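Local coordinates for protein probable 2-oxoacid ferredoxin oxidoreductase, alpha chain (PDB 3JU3) that probably takes part, as domain II of a longer alpha subunit, in the ferredoxin-dependent oxidative decarboxylation of 2-oxoacids such as 2-oxoglutarate to acyl-CoA, at residues D15-T20 with S41-Y46; I91-L96 with K113-K118. All blocks are in the same frame, centred on the assembly; numbering follows the deposited sequence. Where two conformers were deposited one is given.

Contact 1. Residues D15-T20 with S41-Y46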
loop_
_atom_site.group_PDB
_atom_site.type_symbol
_atom_site.label_atom_id
_atom_site.label_comp_id
_atom_site.label_asym_id
_atom_site.label_seq_id
_atom_site.Cartn_x
_atom_site.Cartn_y
_atom_site.Cartn_z
ATOM N N ASP A 15 5.468 -29.070 10.159
ATOM C CA ASP A 15 6.729 -28.506 10.593
ATOM C C ASP A 15 6.648 -26.982 10.837
ATOM O O ASP A 15 7.264 -26.474 11.765
ATOM C CB ASP A 15 7.808 -28.800 9.547
ATOM C CG ASP A 15 8.115 -30.306 9.421
ATOM O OD1 ASP A 15 8.153 -31.016 10.439
ATOM O OD2 ASP A 15 8.289 -30.790 8.287
ATOM N N ILE A 16 5.927 -26.281 9.954
ATOM C CA ILE A 16 5.761 -24.817 9.965
ATOM C C ILE A 16 4.265 -24.490 9.857
ATOM O O ILE A 16 3.560 -25.047 8.993
ATOM C CB ILE A 16 6.466 -24.146 8.750
ATOM C CG1 ILE A 16 8.000 -24.312 8.840
ATOM C CG2 ILE A 16 6.061 -22.623 8.658
ATOM C CD1 ILE A 16 8.756 -24.112 7.511
ATOM N N THR A 17 3.789 -23.569 10.703
ATOM C CA THR A 17 2.452 -23.025 10.553
ATOM C C THR A 17 2.554 -21.544 10.196
ATOM O O THR A 17 2.904 -20.698 11.039
ATOM C CB THR A 17 1.665 -23.213 11.883
ATOM O OG1 THR A 17 1.446 -24.610 12.072
ATOM C CG2 THR A 17 0.283 -22.467 11.886
ATOM N N PHE A 18 2.289 -21.236 8.943
ATOM C CA PHE A 18 2.225 -19.849 8.490
ATOM C C PHE A 18 0.908 -19.241 8.977
ATOM O O PHE A 18 -0.087 -19.949 9.113
ATOM C CB PHE A 18 2.274 -19.775 6.961
ATOM C CG PHE A 18 3.615 -20.140 6.367
ATOM C CD1 PHE A 18 4.683 -19.264 6.478
ATOM C CD2 PHE A 18 3.802 -21.353 5.684
ATOM C CE1 PHE A 18 5.936 -19.577 5.910
ATOM C CE2 PHE A 18 5.072 -21.684 5.126
ATOM C CZ PHE A 18 6.105 -20.804 5.231
ATOM N N VAL A 19 0.914 -17.931 9.267
ATOM C CA VAL A 19 -0.317 -17.187 9.567
ATOM C C VAL A 19 -0.310 -15.972 8.660
ATOM O O VAL A 19 0.707 -15.257 8.590
ATOM C CB VAL A 19 -0.361 -16.702 11.011
ATOM C CG1 VAL A 19 -1.742 -16.028 11.322
ATOM C CG2 VAL A 19 -0.126 -17.833 11.962
ATOM N N THR A 20 -1.419 -15.735 7.960
ATOM C CA THR A 20 -1.566 -14.510 7.229
ATOM C C THR A 20 -3.049 -14.185 7.006
ATOM O O THR A 20 -3.942 -14.912 7.485
ATOM C CB THR A 20 -0.742 -14.516 5.895
ATOM O OG1 THR A 20 -0.405 -13.156 5.528
ATOM C CG2 THR A 20 -1.539 -15.177 4.750
ATOM N N SER A 41 6.833 -30.114 5.798
ATOM C CA SER A 41 5.383 -29.879 5.798
ATOM C C SER A 41 5.034 -28.508 6.379
ATOM O O SER A 41 5.690 -28.007 7.279
ATOM C CB SER A 41 4.639 -30.986 6.556
ATOM O OG SER A 41 5.095 -31.009 7.896
ATOM N N ALA A 42 3.962 -27.908 5.882
ATOM C CA ALA A 42 3.610 -26.588 6.365
ATOM C C ALA A 42 2.116 -26.479 6.209
ATOM O O ALA A 42 1.534 -27.082 5.283
ATOM C CB ALA A 42 4.359 -25.520 5.582
ATOM N N ASN A 43 1.476 -25.764 7.127
ATOM C CA ASN A 43 0.072 -25.463 6.943
ATOM C C ASN A 43 -0.119 -23.936 7.051
ATOM O O ASN A 43 0.864 -23.204 7.266
ATOM C CB ASN A 43 -0.821 -26.294 7.901
ATOM C CG ASN A 43 -0.458 -26.098 9.378
ATOM O OD1 ASN A 43 0.214 -25.135 9.729
ATOM N ND2 ASN A 43 -0.899 -27.013 10.240
ATOM N N LEU A 44 -1.343 -23.442 6.831
ATOM C CA LEU A 44 -1.577 -21.990 6.809
ATOM C C LEU A 44 -2.831 -21.689 7.608
ATOM O O LEU A 44 -3.919 -22.186 7.275
ATOM C CB LEU A 44 -1.703 -21.440 5.364
ATOM C CG LEU A 44 -2.267 -19.998 5.264
ATOM C CD1 LEU A 44 -1.377 -18.965 5.958
ATOM C CD2 LEU A 44 -2.517 -19.560 3.835
ATOM N N LEU A 45 -2.679 -20.902 8.677
ATOM C CA LEU A 45 -3.844 -20.402 9.396
ATOM C C LEU A 45 -4.158 -19.083 8.706
ATOM O O LEU A 45 -3.371 -18.161 8.750
ATOM C CB LEU A 45 -3.549 -20.205 10.879
ATOM C CG LEU A 45 -4.535 -19.404 11.734
ATOM C CD1 LEU A 45 -5.803 -20.167 11.776
ATOM C CD2 LEU A 45 -3.987 -19.241 13.184
ATOM N N TYR A 46 -5.305 -19.029 8.054
ATOM C CA TYR A 46 -5.693 -17.878 7.260
ATOM C C TYR A 46 -6.836 -17.175 7.981
ATOM O O TYR A 46 -7.891 -17.768 8.211
ATOM C CB TYR A 46 -6.151 -18.363 5.890
ATOM C CG TYR A 46 -6.608 -17.287 4.970
ATOM C CD1 TYR A 46 -5.746 -16.299 4.524
ATOM C CD2 TYR A 46 -7.917 -17.263 4.537
ATOM C CE1 TYR A 46 -6.199 -15.321 3.681
ATOM C CE2 TYR A 46 -8.367 -16.308 3.735
ATOM C CZ TYR A 46 -7.519 -15.346 3.300
ATOM O OH TYR A 46 -8.044 -14.427 2.443
HETATM O O HOH W 1 0.070 -26.612 13.103
#
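The Phe18 ring meets Ala42 obliquely, CE2 standing 3.9 Å from Ala42 CB; Asn43 O lies at its edge, near the ring plane, and CG2 of Ile16 sits over the centre of one face. With CG turned between the directions of its backbone N and carbonyl carbon (chi1 57°), the Asn43 carboxamide reaches across to Thr17, whose OG1 donates to Asn43 OD1 (2.7 Å) in the carbonyl plane, on a lone pair. A water closes this pairing by donating to Thr17 OG1 and accepting from Asn43 ND2, which also binds Glu11 O. Where the two strands begin, Ser41 N donates to Asp15 OD2 (3.0 Å) from the anti side, out of the carboxylate plane, and Asp15 N returns a bond to Ser41 OG (3.0 Å). An alanine in place of Asp15 would probably leave Ser41 N without this acceptor, the backbone bond to Ser41 OG remaining. Beyond it, backbone bonds of the parallel pairing run from Ile16 N to Ser41 O, Asn43 N to Ile16 O, Phe18 N to Asn43 O, Leu45 N to Phe18 O (2.8 Å) and Thr20 N to Leu45 O. Leu44 CD1 touches Phe18 CB (3.9 Å) and Thr20 CG2 (4.0 Å). Strands 16-21 and 42-47 are joined by helix 25-37 in a beta-alpha-beta crossover, and that helix covers the side bearing Phe18, Thr20 and Ala42 through Ile28, Ile32 and Leu35. Strand 6-9 pairs antiparallel with 42-47, while a strand of the second subunit continues the sheet beside Thr17, Phe18 and Val19.

Contact 2. Residues I91-L96 with K113-K118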
loop_
_atom_site.group_PDB
_atom_site.type_symbol
_atom_site.label_atom_id
_atom_site.label_comp_id
_atom_site.label_asym_id
_atom_site.label_seq_id
_atom_site.Cartn_x
_atom_site.Cartn_y
_atom_site.Cartn_z
ATOM N N ILE A 91 3.632 -14.838 18.762
ATOM C CA ILE A 91 4.416 -15.378 17.661
ATOM C C ILE A 91 5.725 -14.613 17.552
ATOM O O ILE A 91 5.726 -13.425 17.197
ATOM C CB ILE A 91 3.636 -15.267 16.327
ATOM C CG1 ILE A 91 2.281 -15.972 16.464
ATOM C CG2 ILE A 91 4.499 -15.754 15.145
ATOM C CD1 ILE A 91 1.249 -15.580 15.416
ATOM N N LYS A 92 6.833 -15.298 17.836
ATOM C CA LYS A 92 8.135 -14.623 17.750
ATOM C C LYS A 92 8.766 -14.519 16.359
ATOM O O LYS A 92 9.555 -13.602 16.103
ATOM C CB LYS A 92 9.121 -15.112 18.816
ATOM C CG LYS A 92 8.881 -14.421 20.149
ATOM C CD LYS A 92 9.721 -15.007 21.257
ATOM C CE LYS A 92 9.020 -14.853 22.586
ATOM N NZ LYS A 92 9.907 -15.264 23.709
ATOM N N ASN A 93 8.399 -15.419 15.449
ATOM C CA ASN A 93 8.997 -15.389 14.119
ATOM C C ASN A 93 8.113 -14.712 13.112
ATOM O O ASN A 93 6.901 -14.937 13.085
ATOM C CB ASN A 93 9.346 -16.790 13.633
ATOM C CG ASN A 93 10.231 -17.522 14.588
ATOM O OD1 ASN A 93 11.415 -17.204 14.721
ATOM N ND2 ASN A 93 9.667 -18.517 15.271
ATOM N N LYS A 94 8.704 -13.902 12.248
ATOM C CA LYS A 94 7.871 -13.175 11.291
ATOM C C LYS A 94 8.583 -12.985 9.965
ATOM O O LYS A 94 9.812 -12.994 9.901
ATOM C CB LYS A 94 7.379 -11.833 11.895
ATOM C CG LYS A 94 8.485 -10.815 12.126
ATOM C CD LYS A 94 8.112 -9.805 13.213
ATOM C CE LYS A 94 9.288 -8.875 13.533
ATOM N NZ LYS A 94 10.493 -9.610 14.036
ATOM N N ILE A 95 7.805 -12.872 8.904
ATOM C CA ILE A 95 8.322 -12.538 7.603
ATOM C C ILE A 95 7.683 -11.203 7.262
ATOM O O ILE A 95 6.471 -11.126 7.039
ATOM C CB ILE A 95 7.983 -13.657 6.586
ATOM C CG1 ILE A 95 8.806 -14.913 6.909
ATOM C CG2 ILE A 95 8.152 -13.188 5.105
ATOM C CD1 ILE A 95 8.602 -16.073 5.995
ATOM N N LEU A 96 8.493 -10.144 7.290
ATOM C CA LEU A 96 8.060 -8.762 6.994
ATOM C C LEU A 96 8.325 -8.409 5.534
ATOM O O LEU A 96 9.037 -9.141 4.846
ATOM C CB LEU A 96 8.859 -7.770 7.857
ATOM C CG LEU A 96 8.878 -7.965 9.376
ATOM C CD1 LEU A 96 9.575 -6.788 10.089
ATOM C CD2 LEU A 96 7.460 -8.173 9.906
ATOM N N LYS A 113 12.891 -21.484 5.885
ATOM C CA LYS A 113 13.882 -22.521 6.217
ATOM C C LYS A 113 14.867 -22.037 7.289
ATOM O O LYS A 113 15.151 -22.777 8.243
ATOM C CB LYS A 113 14.570 -23.030 4.957
ATOM C CG LYS A 113 13.628 -23.855 4.117
ATOM C CD LYS A 113 14.338 -24.602 3.006
ATOM C CE LYS A 113 14.490 -23.726 1.789
ATOM N NZ LYS A 113 15.231 -24.390 0.673
ATOM N N GLU A 114 15.358 -20.806 7.138
ATOM C CA GLU A 114 16.179 -20.175 8.160
ATOM C C GLU A 114 15.511 -20.243 9.531
ATOM O O GLU A 114 16.168 -20.544 10.524
ATOM C CB GLU A 114 16.490 -18.718 7.807
ATOM C CG GLU A 114 17.498 -18.060 8.744
ATOM C CD GLU A 114 17.723 -16.585 8.439
ATOM O OE1 GLU A 114 16.724 -15.856 8.254
ATOM O OE2 GLU A 114 18.907 -16.158 8.390
ATOM N N ILE A 115 14.201 -19.984 9.575
ATOM C CA ILE A 115 13.481 -19.916 10.829
ATOM C C ILE A 115 13.330 -21.334 11.407
ATOM O O ILE A 115 13.473 -21.562 12.620
ATOM C CB ILE A 115 12.055 -19.230 10.633
ATOM C CG1 ILE A 115 12.214 -17.696 10.513
ATOM C CG2 ILE A 115 11.116 -19.596 11.766
ATOM C CD1 ILE A 115 10.986 -16.931 9.957
ATOM N N LEU A 116 13.030 -22.265 10.512
ATOM C CA LEU A 116 12.972 -23.689 10.805
ATOM C C LEU A 116 14.278 -24.197 11.446
ATOM O O LEU A 116 14.255 -24.902 12.462
ATOM C CB LEU A 116 12.668 -24.451 9.513
ATOM C CG LEU A 116 12.503 -25.964 9.584
ATOM C CD1 LEU A 116 11.407 -26.371 10.569
ATOM C CD2 LEU A 116 12.204 -26.469 8.199
ATOM N N ASN A 117 15.403 -23.825 10.856
ATOM C CA ASN A 117 16.705 -24.258 11.339
ATOM C C ASN A 117 17.281 -23.449 12.518
ATOM O O ASN A 117 18.311 -23.834 13.100
ATOM C CB ASN A 117 17.669 -24.313 10.158
ATOM C CG ASN A 117 17.408 -25.507 9.264
ATOM O OD1 ASN A 117 17.776 -26.624 9.606
ATOM N ND2 ASN A 117 16.781 -25.279 8.119
ATOM N N LYS A 118 16.612 -22.354 12.891
ATOM C CA LYS A 118 17.066 -21.513 14.011
ATOM C C LYS A 118 16.854 -22.178 15.367
ATOM O O LYS A 118 17.844 -22.526 16.027
ATOM C CB LYS A 118 16.440 -20.094 13.941
ATOM C CG LYS A 118 17.388 -18.973 14.397
ATOM C CD LYS A 118 16.865 -17.547 14.126
ATOM C CE LYS A 118 15.505 -17.276 14.776
ATOM N NZ LYS A 118 14.370 -17.898 13.995
ATOM O OXT LYS A 118 15.726 -22.418 15.839
#
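Asn93 and Ile115 bring the two backbones nearest, their CA atoms 7.2 Å apart. The short strand 93-95 and the segment 113-117 of helix 105-117 run nearly antiparallel at 171°, with their axes 9.8 Å apart at closest approach. That spacing lets side chains carry the contact, one of them reaching the opposite backbone, and Ile115, which points toward the strand, does most of it. Its CG2, anti to the backbone N, comes against the Asn93 carboxamide, 3.6 Å from CG, and also touches CB. Its CD1 reaches on to Asn93 CB (4.0 Å) and, beyond, to the backbone of the next residue, 4.1 Å from Lys94 O. The two side chains run alongside each other in opposite senses, the CG2 methyl of Ile115 against the amide carbon of Asn93.

This is a strand-to-helix packing at the surface of the domain, and it borders the interface with the second subunit: strand 93-95 pairs in parallel with a strand of that subunit, whose Leu67 packs on both Asn93 and Ile115. The hydrophobic contact is carried further by Ile95, whose CG1 lies 4.3 Å from Ile115 CD1; Ile95 also rests on Ile108 and Ser111 of the same helix.

The polar link comes from Lys118, the last residue of this fragment. Its chain bends twice near the tip, at chi3 and chi4, and NZ donates to Asn93 OD1 (3.1 Å) from a position tilted 33° out of the carbonyl plane. Just before it in the chain, Asn117 N makes the helical bond to Lys113 O (2.8 Å).

Contact 1 is buried, a pairing of neighbouring parallel strands whose backbones bond directly; contact 2 lies at the surface, where a strand and helix 105-117 meet through side chains. The first buries 574 Å² and gathers many polar bonds as well as apolar packing, whereas the second buries 166 Å² and combines an isoleucine-centred patch with one lysine-to-asparagine bond. They share no secondary-structure element, yet their centres are 12 Å apart and Ile16 CD1 of contact 1 packs on Leu116 CD2 of contact 2, at 4.2 Å. Each also includes a strand that pairs in parallel with one of the second subunit, so both border the same interface.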